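Local coordinates for protein halohydrin epoxidase A (Corynebacterium sp., PDB 4Z9F) that probably catalyses the reversible conversion of halohydrins into epoxides with release of hydrogen halide, using a Rossmann-type fold related to short-chain dehydrogenases/reductases, at residues C[56-59]-C[60-63]; C[163-166]-C[167-170]; C[185-188]-C[189-192]; C[198-201]-C[202-206]. The protein carries 1 engineered substitution. One frame throughout, in Å; residues are numbered along the deposited sequence.

In the fold
The four contacts follow one another along a Rossmann-type chain built on a parallel sheet of strand order 3-2-1-4-5-6-7. Contact 1 leads from strand 52-53, outermost in this chain, into helix 62-67; contact 2 closes helix 147-165 and turns into strand 170-177. Their centres are 22 Å apart. Beyond that strand, contacts 3 and 4 mark the start of helix 188-193 and the end of helix 195-204; they touch, centres 14 Å apart, with W191 at the meeting point. Contact 4 lies about 39 Å between centres from both contact 1 and contact 2. Contacts 2 and 4 lie at subunit interfaces of the four-chain assembly, contact 2 meeting two neighbours; contacts 1 and 3 stay within one chain.

Contact 1 of 4, residues C[56-59]-C[60-63]; sequences EQKP and ERLV
The chain turns through P59 and E60, a type I turn closed by R61 N donating to K58 O at 3.1 Å. The next bond, from L62 N to P59 O, is weak at 3.4 Å. One step further on, a water takes the place of a direct bond, giving a hydrogen to P59 O (2.6 Å) and accepting one from V63 N, so P59 O stays well supplied. This is the connection that carries the chain from strand 52-53, outermost in this chain's Rossmann sheet, into helix 62-67. Proline suits the turn: its ring already holds phi near the helical value, and its other contacts include F109 on helix 96-123. The ring runs beside E60, whose OE2 comes to 3.3 Å from P59 CD. E60 gets there because CG sits between the backbone N and the carbonyl carbon (chi1 62°) and the chain then bends, folding the carboxylate back over P59 and K58 CB. K58 and R61 point the same way along the surface, the methylenes side by side. K58 NZ stands 3.8 Å above the guanidinium plane of R61, offset toward its rim, a pair of like charges that solvent probably screens. Facing inward, L62 brings CD2 to 3.4 Å from E56 O. Its CG lies 3.5 Å from K58 O, while T7 and H31 receive the same apolar side chain.

Contact 2 of 4, residues C[163-166]-C[167-170]; sequences KTLS and RDGI
L165 and S166 share out the backbone bonds that finish helix 147-165 in a Schellman motif. I170 N reaches back to L165 O at 3.2 Å, and G169 N to S166 O at 3.0 Å. L165 O receives a second, weak bond from D168 N. G169 is the C-prime residue, and its positive phi (73°) is a conformation that glycine adopts without side-chain strain. Apolar contact is slight across the turn: L165 CB meets I170 CB at 4.1 Å, and both side chains continue onto helix 96-123, L165 on L114 and I170 on L121. Among the polar side chains, S166 OG bonds to A162 O, and a water gives a hydrogen to S166 OG (2.7 Å) and another to I170 O (2.8 Å). D168 OD2 lies 4.1 Å from L165 CD2 while forming a salt bridge with R122. R167 bends at chi2 and chi3, carrying its guanidinium to V205 O and P206 O of the second subunit. The turn therefore does two jobs: it gives L165 O and S166 O donors at the helix end, and it puts a long cationic side chain where another chain can bind it through backbone oxygens and the carboxylate of E202.

Contact 3 of 4, residues C[185-188]-C[189-192]; sequences YFPT and SDWE
The flat carboxylate of D190 lies against the pyrrolidine ring of P187, its OD1 3.5 Å from P187 CD and its CG 3.7 Å from P187 CG, an oblique contact of ring carbons with a polar group. The indole of W191 has E192 OE1 at its edge, in plane, 3.7 Å from W191 CD1, and it forms a cation-pi contact with R198 of the following helix. L197 and V201 of that helix also touch the indole, while the ring of Y185 meets F12 edge-to-face and that of F186 meets F179 with planes about 30° apart. T188 to W191 form the first turn of helix 188-193, with P187 at the N-cap, in the segment after strand 170-177 that in short-chain dehydrogenases/reductases commonly borders the substrate pocket. The negative charge of D190 is probably favoured by this helix N-terminus. Proline fits the N-cap: phi and psi (-64°, 154°) are those expected just before a helix, and no N-H is needed there. Its carbonyl oxygen is gripped only loosely, by weak bonds from D190 N and W191 N, whereas E192 N meets T188 O at 2.8 Å. T188 lies beside E192, methyl CG2 to CG at 3.9 Å; placing CG2 anti to the backbone N turns it toward the next turn, while OG1, beside that N, bonds to N181 ND2. S189 OG touches P187 CB at 3.8 Å. A water gives hydrogens to D190 OD1 (2.7 Å) and to Y185 O, tying the first turn back to the incoming chain.

Contact 4 of 4, residues C[198-201]-C[202-206]; sequences RERV and ERDVP
The closing turns of helix 195-204 carry this contact, four successive i to i+4 bonds ending at V205, the first residue to leave helical conformation. R198 O accepts from E202 N and E199 O from R203 N, each at 3.0 Å; D204 N then reaches R200 O at 2.8 Å, and V205 N takes V201 O. Along the buried side V201 and V205 lie parallel, V201 CG1 3.9 Å from V205 CB, two compact branched residues that go on to touch L210 and F179 respectively. The exposed side is charged. R203, bent at chi3, lays one guanidinium face over R200 CA, NH2 at 3.8 Å. R200 extends with CG opposite its own N (chi1 174°), and a water in the plane of its guanidinium accepts from NE at 2.9 Å while giving a hydrogen to D204 OD2. That carboxylate is also in a long salt bridge with R203 NH1. E202 OE1 forms a salt bridge with R167 NH1 of the second subunit. D204 thus lies between two arginines without a close direct pairing to either; they probably offset a charge that the helix C-terminus would disfavour, while the water solvates OD2 and links it to R200 NE.

Contact 1 of 4, residues C[56-59]-C[60-63]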
ATOM      1  N   GLU C  56     -10.383  36.680   3.382  1.00 32.07           N
ATOM      2  CA  GLU C  56     -10.749  35.964   2.165  1.00 33.44           C
ATOM      3  C   GLU C  56     -11.217  34.554   2.485  1.00 29.97           C
ATOM      4  O   GLU C  56     -10.632  33.862   3.322  1.00 29.82           O
ATOM      5  CB  GLU C  56      -9.573  35.920   1.189  1.00 29.58           C
ATOM      6  CG  GLU C  56      -9.398  37.225   0.404  1.00 39.35           C
ATOM      7  CD  GLU C  56      -8.749  38.346   1.231  1.00 44.73           C
ATOM      8  OE1 GLU C  56      -8.563  39.465   0.674  1.00 51.87           O
ATOM      9  OE2 GLU C  56      -8.428  38.089   2.419  1.00 40.89           O
ATOM     10  N   GLN C  57     -12.286  34.137   1.807  1.00 32.39           N
ATOM     11  CA  GLN C  57     -12.882  32.824   1.994  1.00 32.15           C
ATOM     12  C   GLN C  57     -12.717  31.912   0.794  1.00 33.93           C
ATOM     13  O   GLN C  57     -12.913  30.699   0.931  1.00 32.99           O
ATOM     14  CB  GLN C  57     -14.382  32.959   2.307  1.00 37.05           C
ATOM     15  CG  GLN C  57     -14.657  33.667   3.620  1.00 32.49           C
ATOM     16  CD  GLN C  57     -14.027  32.937   4.782  1.00 34.19           C
ATOM     17  OE1 GLN C  57     -14.260  31.741   4.973  1.00 29.99           O
ATOM     18  NE2 GLN C  57     -13.197  33.637   5.546  1.00 34.45           N
ATOM     19  N   LYS C  58     -12.359  32.471  -0.395  1.00 35.92           N
ATOM     20  CA  LYS C  58     -12.255  31.556  -1.521  1.00 35.18           C
ATOM     21  C   LYS C  58     -10.862  30.934  -1.566  1.00 30.57           C
ATOM     22  O   LYS C  58      -9.865  31.619  -1.322  1.00 28.96           O
ATOM     23  CB  LYS C  58     -12.556  32.277  -2.830  1.00 33.99           C
ATOM     24  CG  LYS C  58     -14.035  32.606  -2.986  1.00 37.49           C
ATOM     25  CD  LYS C  58     -14.315  33.371  -4.268  1.00 44.26           C
ATOM     26  CE  LYS C  58     -15.774  33.785  -4.336  1.00 45.53           C
ATOM     27  NZ  LYS C  58     -15.993  34.922  -5.278  1.00 50.41           N
ATOM     28  N   PRO C  59     -10.768  29.632  -1.840  1.00 27.57           N
ATOM     29  CA  PRO C  59      -9.452  28.987  -1.787  1.00 27.51           C
ATOM     30  C   PRO C  59      -8.475  29.550  -2.799  1.00 27.88           C
ATOM     31  O   PRO C  59      -7.283  29.649  -2.494  1.00 24.10           O
ATOM     32  CB  PRO C  59      -9.776  27.511  -2.060  1.00 26.72           C
ATOM     33  CG  PRO C  59     -11.059  27.543  -2.822  1.00 28.66           C
ATOM     34  CD  PRO C  59     -11.831  28.709  -2.278  1.00 30.49           C
ATOM     35  N   GLU C  60      -8.943  29.940  -3.989  1.00 28.74           N
ATOM     36  CA  GLU C  60      -8.047  30.451  -5.023  1.00 28.57           C
ATOM     37  C   GLU C  60      -7.503  31.833  -4.703  1.00 30.65           C
ATOM     38  O   GLU C  60      -6.591  32.294  -5.397  1.00 27.92           O
ATOM     39  CB  GLU C  60      -8.765  30.499  -6.371  1.00 29.56           C
ATOM     40  CG  GLU C  60      -9.971  31.428  -6.377  1.00 33.26           C
ATOM     41  CD  GLU C  60     -11.296  30.693  -6.249  1.00 40.29           C
ATOM     42  OE1 GLU C  60     -12.205  30.965  -7.064  1.00 44.38           O
ATOM     43  OE2 GLU C  60     -11.435  29.840  -5.346  1.00 33.39           O
ATOM     44  N   ARG C  61      -8.040  32.509  -3.688  1.00 30.33           N
ATOM     45  CA  ARG C  61      -7.602  33.858  -3.359  1.00 33.37           C
ATOM     46  C   ARG C  61      -6.738  33.931  -2.109  1.00 28.63           C
ATOM     47  O   ARG C  61      -6.173  34.994  -1.831  1.00 30.24           O
ATOM     48  CB  ARG C  61      -8.820  34.783  -3.206  1.00 33.51           C
ATOM     49  CG  ARG C  61      -9.518  35.068  -4.533  1.00 38.23           C
ATOM     50  CD  ARG C  61     -10.906  35.653  -4.353  1.00 46.10           C
ATOM     51  NE  ARG C  61     -11.537  35.930  -5.643  1.00 49.35           N
ATOM     52  CZ  ARG C  61     -12.513  36.816  -5.828  1.00 56.39           C
ATOM     53  NH1 ARG C  61     -12.985  37.517  -4.803  1.00 52.86           N
ATOM     54  NH2 ARG C  61     -13.021  36.996  -7.041  1.00 55.36           N
ATOM     55  N   LEU C  62      -6.584  32.828  -1.372  1.00 28.42           N
ATOM     56  CA  LEU C  62      -5.841  32.871  -0.116  1.00 24.74           C
ATOM     57  C   LEU C  62      -4.367  33.185  -0.320  1.00 25.46           C
ATOM     58  O   LEU C  62      -3.748  33.821   0.541  1.00 24.85           O
ATOM     59  CB  LEU C  62      -5.976  31.537   0.620  1.00 27.84           C
ATOM     60  CG  LEU C  62      -7.395  31.201   1.052  1.00 25.66           C
ATOM     61  CD1 LEU C  62      -7.389  29.857   1.744  1.00 25.60           C
ATOM     62  CD2 LEU C  62      -7.952  32.307   1.964  1.00 28.89           C
ATOM     63  N   VAL C  63      -3.773  32.726  -1.419  1.00 26.10           N
ATOM     64  CA  VAL C  63      -2.340  32.934  -1.589  1.00 27.49           C
ATOM     65  C   VAL C  63      -2.048  34.410  -1.844  1.00 27.41           C
ATOM     66  O   VAL C  63      -1.160  34.995  -1.218  1.00 24.86           O
ATOM     67  CB  VAL C  63      -1.784  32.035  -2.708  1.00 27.91           C
ATOM     68  CG1 VAL C  63      -0.361  32.430  -3.051  1.00 29.36           C
ATOM     69  CG2 VAL C  63      -1.830  30.567  -2.279  1.00 23.27           C
TER
HETATM   70  O   HOH W   1      -5.008  30.843  -3.064  1.00 25.51           O

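Contact 2 of 4, residues C[163-166]-C[167-170]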
ATOM      1  N   LYS C 163       5.549  14.681  -8.053  1.00 17.80           N
ATOM      2  CA  LYS C 163       6.438  14.177  -9.086  1.00 16.04           C
ATOM      3  C   LYS C 163       6.964  15.299  -9.964  1.00 21.96           C
ATOM      4  O   LYS C 163       8.078  15.199 -10.483  1.00 20.58           O
ATOM      5  CB  LYS C 163       5.717  13.155  -9.958  1.00 17.24           C
ATOM      6  CG  LYS C 163       5.103  12.000  -9.186  1.00 22.99           C
ATOM      7  CD  LYS C 163       6.126  11.271  -8.326  1.00 20.08           C
ATOM      8  CE  LYS C 163       5.537   9.922  -7.861  1.00 23.73           C
ATOM      9  NZ  LYS C 163       6.167   9.351  -6.646  1.00 20.82           N
ATOM     10  N   THR C 164       6.171  16.354 -10.157  1.00 17.92           N
ATOM     11  CA  THR C 164       6.588  17.512 -10.947  1.00 18.65           C
ATOM     12  C   THR C 164       7.002  18.707 -10.086  1.00 21.96           C
ATOM     13  O   THR C 164       8.005  19.369 -10.388  1.00 24.30           O
ATOM     14  CB  THR C 164       5.466  17.919 -11.916  1.00 22.70           C
ATOM     15  OG1 THR C 164       4.221  18.051 -11.218  1.00 22.67           O
ATOM     16  CG2 THR C 164       5.294  16.864 -12.999  1.00 23.24           C
ATOM     17  N   LEU C 165       6.274  18.996  -9.005  1.00 18.49           N
ATOM     18  CA  LEU C 165       6.546  20.203  -8.234  1.00 20.53           C
ATOM     19  C   LEU C 165       7.851  20.116  -7.440  1.00 17.39           C
ATOM     20  O   LEU C 165       8.464  21.154  -7.158  1.00 20.59           O
ATOM     21  CB  LEU C 165       5.357  20.504  -7.311  1.00 17.33           C
ATOM     22  CG  LEU C 165       4.033  20.789  -8.019  1.00 19.78           C
ATOM     23  CD1 LEU C 165       2.867  20.987  -7.041  1.00 23.01           C
ATOM     24  CD2 LEU C 165       4.184  22.011  -8.905  1.00 20.02           C
ATOM     25  N   SER C 166       8.313  18.906  -7.084  1.00 20.18           N
ATOM     26  CA  SER C 166       9.536  18.798  -6.284  1.00 16.60           C
ATOM     27  C   SER C 166      10.749  19.390  -7.001  1.00 24.14           C
ATOM     28  O   SER C 166      11.689  19.871  -6.347  1.00 17.86           O
ATOM     29  CB  SER C 166       9.820  17.336  -5.918  1.00 25.39           C
ATOM     30  OG  SER C 166       8.687  16.734  -5.300  1.00 18.98           O
ATOM     31  N   ARG C 167      10.754  19.360  -8.337  1.00 18.53           N
ATOM     32  CA  ARG C 167      11.891  19.919  -9.060  1.00 22.17           C
ATOM     33  C   ARG C 167      11.941  21.434  -8.914  1.00 21.95           C
ATOM     34  O   ARG C 167      13.027  22.025  -8.958  1.00 26.14           O
ATOM     35  CB  ARG C 167      11.833  19.517 -10.537  1.00 23.89           C
ATOM     36  CG  ARG C 167      13.180  19.684 -11.255  1.00 27.00           C
ATOM     37  CD  ARG C 167      14.279  18.806 -10.643  1.00 30.79           C
ATOM     38  NE  ARG C 167      13.989  17.377 -10.764  1.00 32.56           N
ATOM     39  CZ  ARG C 167      14.312  16.620 -11.812  1.00 33.95           C
ATOM     40  NH1 ARG C 167      14.945  17.148 -12.854  1.00 37.39           N
ATOM     41  NH2 ARG C 167      13.996  15.330 -11.825  1.00 30.23           N
ATOM     42  N   ASP C 168      10.783  22.072  -8.739  1.00 22.74           N
ATOM     43  CA  ASP C 168      10.707  23.500  -8.441  1.00 23.45           C
ATOM     44  C   ASP C 168      11.057  23.820  -6.993  1.00 25.60           C
ATOM     45  O   ASP C 168      10.995  24.992  -6.602  1.00 23.24           O
ATOM     46  CB  ASP C 168       9.296  24.027  -8.729  1.00 24.75           C
ATOM     47  CG  ASP C 168       8.889  23.874 -10.182  1.00 34.55           C
ATOM     48  OD1 ASP C 168       9.729  24.137 -11.067  1.00 31.97           O
ATOM     49  OD2 ASP C 168       7.719  23.499 -10.438  1.00 36.61           O
ATOM     50  N   GLY C 169      11.400  22.820  -6.183  1.00 22.30           N
ATOM     51  CA  GLY C 169      11.569  23.060  -4.763  1.00 22.25           C
ATOM     52  C   GLY C 169      10.276  23.269  -4.004  1.00 18.55           C
ATOM     53  O   GLY C 169      10.307  23.788  -2.883  1.00 20.51           O
ATOM     54  N   ILE C 170       9.137  22.911  -4.589  1.00 20.14           N
ATOM     55  CA  ILE C 170       7.835  23.022  -3.937  1.00 18.37           C
ATOM     56  C   ILE C 170       7.530  21.622  -3.414  1.00 17.93           C
ATOM     57  O   ILE C 170       7.198  20.734  -4.198  1.00 18.66           O
ATOM     58  CB  ILE C 170       6.750  23.506  -4.908  1.00 19.08           C
ATOM     59  CG1 ILE C 170       7.105  24.884  -5.492  1.00 20.21           C
ATOM     60  CG2 ILE C 170       5.407  23.547  -4.223  1.00 19.22           C
ATOM     61  CD1 ILE C 170       6.260  25.269  -6.715  1.00 19.84           C
TER
HETATM   62  O   HOH W   2       6.599  17.990  -4.083  1.00 18.89           O

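Contact 3 of 4, residues C[185-188]-C[189-192]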
ATOM      1  N   TYR C 185     -11.990  16.279  16.207  1.00 19.51           N
ATOM      2  CA  TYR C 185     -12.316  14.864  16.348  1.00 20.13           C
ATOM      3  C   TYR C 185     -12.046  14.285  17.729  1.00 21.35           C
ATOM      4  O   TYR C 185     -12.713  13.320  18.109  1.00 20.65           O
ATOM      5  CB  TYR C 185     -11.555  14.046  15.305  1.00 23.60           C
ATOM      6  CG  TYR C 185     -12.063  14.289  13.902  1.00 23.44           C
ATOM      7  CD1 TYR C 185     -13.365  13.956  13.552  1.00 23.41           C
ATOM      8  CD2 TYR C 185     -11.244  14.848  12.935  1.00 25.88           C
ATOM      9  CE1 TYR C 185     -13.842  14.176  12.271  1.00 27.46           C
ATOM     10  CE2 TYR C 185     -11.713  15.077  11.650  1.00 24.94           C
ATOM     11  CZ  TYR C 185     -13.010  14.725  11.325  1.00 27.14           C
ATOM     12  OH  TYR C 185     -13.497  14.931  10.046  1.00 30.99           O
ATOM     13  N   PHE C 186     -11.086  14.822  18.483  1.00 19.35           N
ATOM     14  CA  PHE C 186     -10.735  14.292  19.803  1.00 19.54           C
ATOM     15  C   PHE C 186     -10.411  15.448  20.740  1.00 20.83           C
ATOM     16  O   PHE C 186      -9.267  15.615  21.174  1.00 20.58           O
ATOM     17  CB  PHE C 186      -9.552  13.324  19.710  1.00 23.80           C
ATOM     18  CG  PHE C 186      -9.851  12.071  18.941  1.00 25.13           C
ATOM     19  CD1 PHE C 186     -10.502  11.004  19.546  1.00 23.84           C
ATOM     20  CD2 PHE C 186      -9.480  11.956  17.612  1.00 21.60           C
ATOM     21  CE1 PHE C 186     -10.795   9.846  18.827  1.00 24.83           C
ATOM     22  CE2 PHE C 186      -9.764  10.789  16.890  1.00 23.60           C
ATOM     23  CZ  PHE C 186     -10.417   9.739  17.504  1.00 23.13           C
ATOM     24  N   PRO C 187     -11.399  16.272  21.069  1.00 19.85           N
ATOM     25  CA  PRO C 187     -11.133  17.371  22.001  1.00 25.10           C
ATOM     26  C   PRO C 187     -10.740  16.825  23.369  1.00 25.78           C
ATOM     27  O   PRO C 187     -11.073  15.693  23.733  1.00 23.43           O
ATOM     28  CB  PRO C 187     -12.459  18.139  22.039  1.00 23.03           C
ATOM     29  CG  PRO C 187     -13.492  17.136  21.655  1.00 25.14           C
ATOM     30  CD  PRO C 187     -12.815  16.217  20.672  1.00 22.06           C
ATOM     31  N   THR C 188      -9.974  17.628  24.111  1.00 19.70           N
ATOM     32  CA  THR C 188      -9.548  17.205  25.440  1.00 20.89           C
ATOM     33  C   THR C 188     -10.739  16.831  26.315  1.00 21.15           C
ATOM     34  O   THR C 188     -10.669  15.865  27.085  1.00 23.71           O
ATOM     35  CB  THR C 188      -8.707  18.310  26.091  1.00 27.72           C
ATOM     36  OG1 THR C 188      -7.485  18.445  25.356  1.00 30.13           O
ATOM     37  CG2 THR C 188      -8.370  17.963  27.529  1.00 27.68           C
ATOM     38  N   SER C 189     -11.857  17.553  26.175  1.00 20.26           N
ATOM     39  CA  SER C 189     -13.028  17.282  27.006  1.00 22.16           C
ATOM     40  C   SER C 189     -13.576  15.872  26.796  1.00 22.58           C
ATOM     41  O   SER C 189     -14.086  15.261  27.744  1.00 24.03           O
ATOM     42  CB  SER C 189     -14.117  18.306  26.714  1.00 26.80           C
ATOM     43  OG  SER C 189     -14.369  18.320  25.324  1.00 31.03           O
ATOM     44  N   ASP C 190     -13.496  15.340  25.572  1.00 19.70           N
ATOM     45  CA  ASP C 190     -13.919  13.956  25.349  1.00 20.25           C
ATOM     46  C   ASP C 190     -13.028  12.981  26.099  1.00 20.36           C
ATOM     47  O   ASP C 190     -13.513  11.998  26.680  1.00 18.50           O
ATOM     48  CB  ASP C 190     -13.899  13.617  23.852  1.00 21.29           C
ATOM     49  CG  ASP C 190     -15.084  14.184  23.100  1.00 27.27           C
ATOM     50  OD1 ASP C 190     -15.152  13.975  21.862  1.00 28.95           O
ATOM     51  OD2 ASP C 190     -15.958  14.813  23.730  1.00 31.38           O
ATOM     52  N   TRP C 191     -11.716  13.219  26.080  1.00 15.79           N
ATOM     53  CA  TRP C 191     -10.815  12.375  26.849  1.00 19.28           C
ATOM     54  C   TRP C 191     -11.106  12.495  28.333  1.00 19.09           C
ATOM     55  O   TRP C 191     -11.058  11.501  29.069  1.00 20.62           O
ATOM     56  CB  TRP C 191      -9.358  12.756  26.572  1.00 18.73           C
ATOM     57  CG  TRP C 191      -8.435  11.863  27.318  1.00 19.14           C
ATOM     58  CD1 TRP C 191      -7.851  12.108  28.527  1.00 18.68           C
ATOM     59  CD2 TRP C 191      -8.030  10.546  26.931  1.00 19.40           C
ATOM     60  NE1 TRP C 191      -7.085  11.032  28.907  1.00 23.53           N
ATOM     61  CE2 TRP C 191      -7.183  10.055  27.949  1.00 20.67           C
ATOM     62  CE3 TRP C 191      -8.295   9.738  25.821  1.00 18.73           C
ATOM     63  CZ2 TRP C 191      -6.589   8.793  27.886  1.00 24.18           C
ATOM     64  CZ3 TRP C 191      -7.710   8.485  25.758  1.00 20.57           C
ATOM     65  CH2 TRP C 191      -6.862   8.023  26.783  1.00 20.47           C
ATOM     66  N   GLU C 192     -11.421  13.712  28.781  1.00 20.78           N
ATOM     67  CA  GLU C 192     -11.687  13.967  30.193  1.00 25.11           C
ATOM     68  C   GLU C 192     -13.003  13.343  30.639  1.00 25.06           C
ATOM     69  O   GLU C 192     -13.102  12.829  31.762  1.00 24.46           O
ATOM     70  CB  GLU C 192     -11.709  15.477  30.451  1.00 25.45           C
ATOM     71  CG  GLU C 192     -10.354  16.174  30.305  1.00 28.89           C
ATOM     72  CD  GLU C 192      -9.262  15.514  31.126  1.00 39.88           C
ATOM     73  OE1 GLU C 192      -8.196  15.188  30.561  1.00 41.55           O
ATOM     74  OE2 GLU C 192      -9.468  15.312  32.343  1.00 46.43           O
TER
HETATM   75  O   HOH W   3     -13.527  12.134  20.654  1.00 22.76           O

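Contact 4 of 4, residues C[198-201]-C[202-206]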
ATOM      1  N   ARG C 198     -11.248   6.366  26.333  1.00 19.71           N
ATOM      2  CA  ARG C 198     -10.048   5.803  26.939  1.00 19.52           C
ATOM      3  C   ARG C 198      -9.932   4.316  26.651  1.00 20.88           C
ATOM      4  O   ARG C 198      -8.836   3.813  26.349  1.00 20.78           O
ATOM      5  CB  ARG C 198     -10.072   6.043  28.448  1.00 21.76           C
ATOM      6  CG  ARG C 198     -10.234   7.486  28.832  1.00 26.44           C
ATOM      7  CD  ARG C 198     -10.119   7.657  30.331  1.00 24.95           C
ATOM      8  NE  ARG C 198     -10.104   9.076  30.646  1.00 27.83           N
ATOM      9  CZ  ARG C 198      -9.637   9.582  31.777  1.00 29.28           C
ATOM     10  NH1 ARG C 198      -9.144   8.773  32.710  1.00 26.93           N
ATOM     11  NH2 ARG C 198      -9.661  10.893  31.971  1.00 32.89           N
ATOM     12  N   GLU C 199     -11.048   3.591  26.782  1.00 20.70           N
ATOM     13  CA  GLU C 199     -11.055   2.157  26.516  1.00 22.43           C
ATOM     14  C   GLU C 199     -10.673   1.867  25.072  1.00 23.43           C
ATOM     15  O   GLU C 199      -9.861   0.977  24.798  1.00 22.81           O
ATOM     16  CB  GLU C 199     -12.436   1.577  26.815  1.00 26.59           C
ATOM     17  CG  GLU C 199     -12.776   1.458  28.292  1.00 34.06           C
ATOM     18  CD  GLU C 199     -13.856   0.409  28.536  1.00 42.94           C
ATOM     19  OE1 GLU C 199     -14.939   0.529  27.920  1.00 40.30           O
ATOM     20  OE2 GLU C 199     -13.624  -0.533  29.330  1.00 41.72           O
ATOM     21  N   ARG C 200     -11.261   2.614  24.137  1.00 18.05           N
ATOM     22  CA  ARG C 200     -11.010   2.399  22.717  1.00 20.76           C
ATOM     23  C   ARG C 200      -9.557   2.693  22.363  1.00 22.31           C
ATOM     24  O   ARG C 200      -8.932   1.950  21.594  1.00 22.35           O
ATOM     25  CB  ARG C 200     -11.965   3.277  21.909  1.00 21.94           C
ATOM     26  CG  ARG C 200     -11.747   3.271  20.412  1.00 27.29           C
ATOM     27  CD  ARG C 200     -12.643   4.317  19.779  1.00 28.67           C
ATOM     28  NE  ARG C 200     -12.294   4.583  18.388  1.00 38.04           N
ATOM     29  CZ  ARG C 200     -12.630   5.690  17.732  1.00 34.29           C
ATOM     30  NH1 ARG C 200     -13.326   6.647  18.348  1.00 32.58           N
ATOM     31  NH2 ARG C 200     -12.269   5.841  16.461  1.00 36.23           N
ATOM     32  N   VAL C 201      -9.000   3.770  22.926  1.00 19.81           N
ATOM     33  CA  VAL C 201      -7.594   4.095  22.702  1.00 17.59           C
ATOM     34  C   VAL C 201      -6.695   2.993  23.250  1.00 21.57           C
ATOM     35  O   VAL C 201      -5.750   2.564  22.581  1.00 19.99           O
ATOM     36  CB  VAL C 201      -7.268   5.476  23.305  1.00 20.24           C
ATOM     37  CG1 VAL C 201      -5.760   5.778  23.259  1.00 17.43           C
ATOM     38  CG2 VAL C 201      -8.027   6.551  22.559  1.00 18.22           C
ATOM     39  N   GLU C 202      -6.994   2.481  24.455  1.00 21.73           N
ATOM     40  CA  GLU C 202      -6.203   1.371  24.986  1.00 23.61           C
ATOM     41  C   GLU C 202      -6.240   0.175  24.043  1.00 21.75           C
ATOM     42  O   GLU C 202      -5.238  -0.532  23.884  1.00 22.85           O
ATOM     43  CB  GLU C 202      -6.711   0.969  26.377  1.00 23.04           C
ATOM     44  CG  GLU C 202      -5.748   0.104  27.203  1.00 32.19           C
ATOM     45  CD  GLU C 202      -5.647  -1.343  26.716  1.00 36.00           C
ATOM     46  OE1 GLU C 202      -4.538  -1.914  26.808  1.00 34.53           O
ATOM     47  OE2 GLU C 202      -6.666  -1.904  26.232  1.00 30.78           O
ATOM     48  N   ARG C 203      -7.380  -0.061  23.401  1.00 23.07           N
ATOM     49  CA  ARG C 203      -7.515  -1.222  22.531  1.00 24.02           C
ATOM     50  C   ARG C 203      -6.828  -1.015  21.189  1.00 26.55           C
ATOM     51  O   ARG C 203      -6.143  -1.920  20.697  1.00 25.43           O
ATOM     52  CB  ARG C 203      -8.990  -1.538  22.307  1.00 24.39           C
ATOM     53  CG  ARG C 203      -9.231  -2.806  21.501  1.00 32.09           C
ATOM     54  CD  ARG C 203     -10.709  -3.006  21.207  1.00 35.82           C
ATOM     55  NE  ARG C 203     -11.552  -2.339  22.197  1.00 41.34           N
ATOM     56  CZ  ARG C 203     -12.363  -1.322  21.920  1.00 36.36           C
ATOM     57  NH1 ARG C 203     -12.441  -0.861  20.678  1.00 39.99           N
ATOM     58  NH2 ARG C 203     -13.091  -0.765  22.882  1.00 35.68           N
ATOM     59  N   ASP C 204      -7.009   0.166  20.582  1.00 24.83           N
ATOM     60  CA  ASP C 204      -6.697   0.357  19.173  1.00 21.54           C
ATOM     61  C   ASP C 204      -5.402   1.115  18.914  1.00 19.65           C
ATOM     62  O   ASP C 204      -4.889   1.039  17.792  1.00 21.21           O
ATOM     63  CB  ASP C 204      -7.853   1.087  18.467  1.00 22.35           C
ATOM     64  CG  ASP C 204      -9.135   0.243  18.402  1.00 30.16           C
ATOM     65  OD1 ASP C 204      -9.074  -0.968  18.695  1.00 30.18           O
ATOM     66  OD2 ASP C 204     -10.201   0.794  18.054  1.00 33.55           O
ATOM     67  N   VAL C 205      -4.860   1.829  19.897  1.00 16.23           N
ATOM     68  CA  VAL C 205      -3.692   2.679  19.683  1.00 17.71           C
ATOM     69  C   VAL C 205      -2.494   2.059  20.394  1.00 17.48           C
ATOM     70  O   VAL C 205      -2.384   2.159  21.629  1.00 17.20           O
ATOM     71  CB  VAL C 205      -3.940   4.104  20.182  1.00 20.21           C
ATOM     72  CG1 VAL C 205      -2.685   4.963  19.938  1.00 16.93           C
ATOM     73  CG2 VAL C 205      -5.146   4.684  19.500  1.00 19.47           C
ATOM     74  N   PRO C 206      -1.543   1.463  19.668  1.00 17.20           N
ATOM     75  CA  PRO C 206      -0.338   0.939  20.330  1.00 14.34           C
ATOM     76  C   PRO C 206       0.335   1.937  21.270  1.00 17.74           C
ATOM     77  O   PRO C 206       0.756   1.561  22.362  1.00 18.61           O
ATOM     78  CB  PRO C 206       0.554   0.571  19.137  1.00 15.82           C
ATOM     79  CG  PRO C 206      -0.438   0.132  18.091  1.00 17.24           C
ATOM     80  CD  PRO C 206      -1.563   1.133  18.226  1.00 17.53           C
TER
HETATM   81  O   HOH W   4     -11.285   2.549  16.646  1.00 32.16           O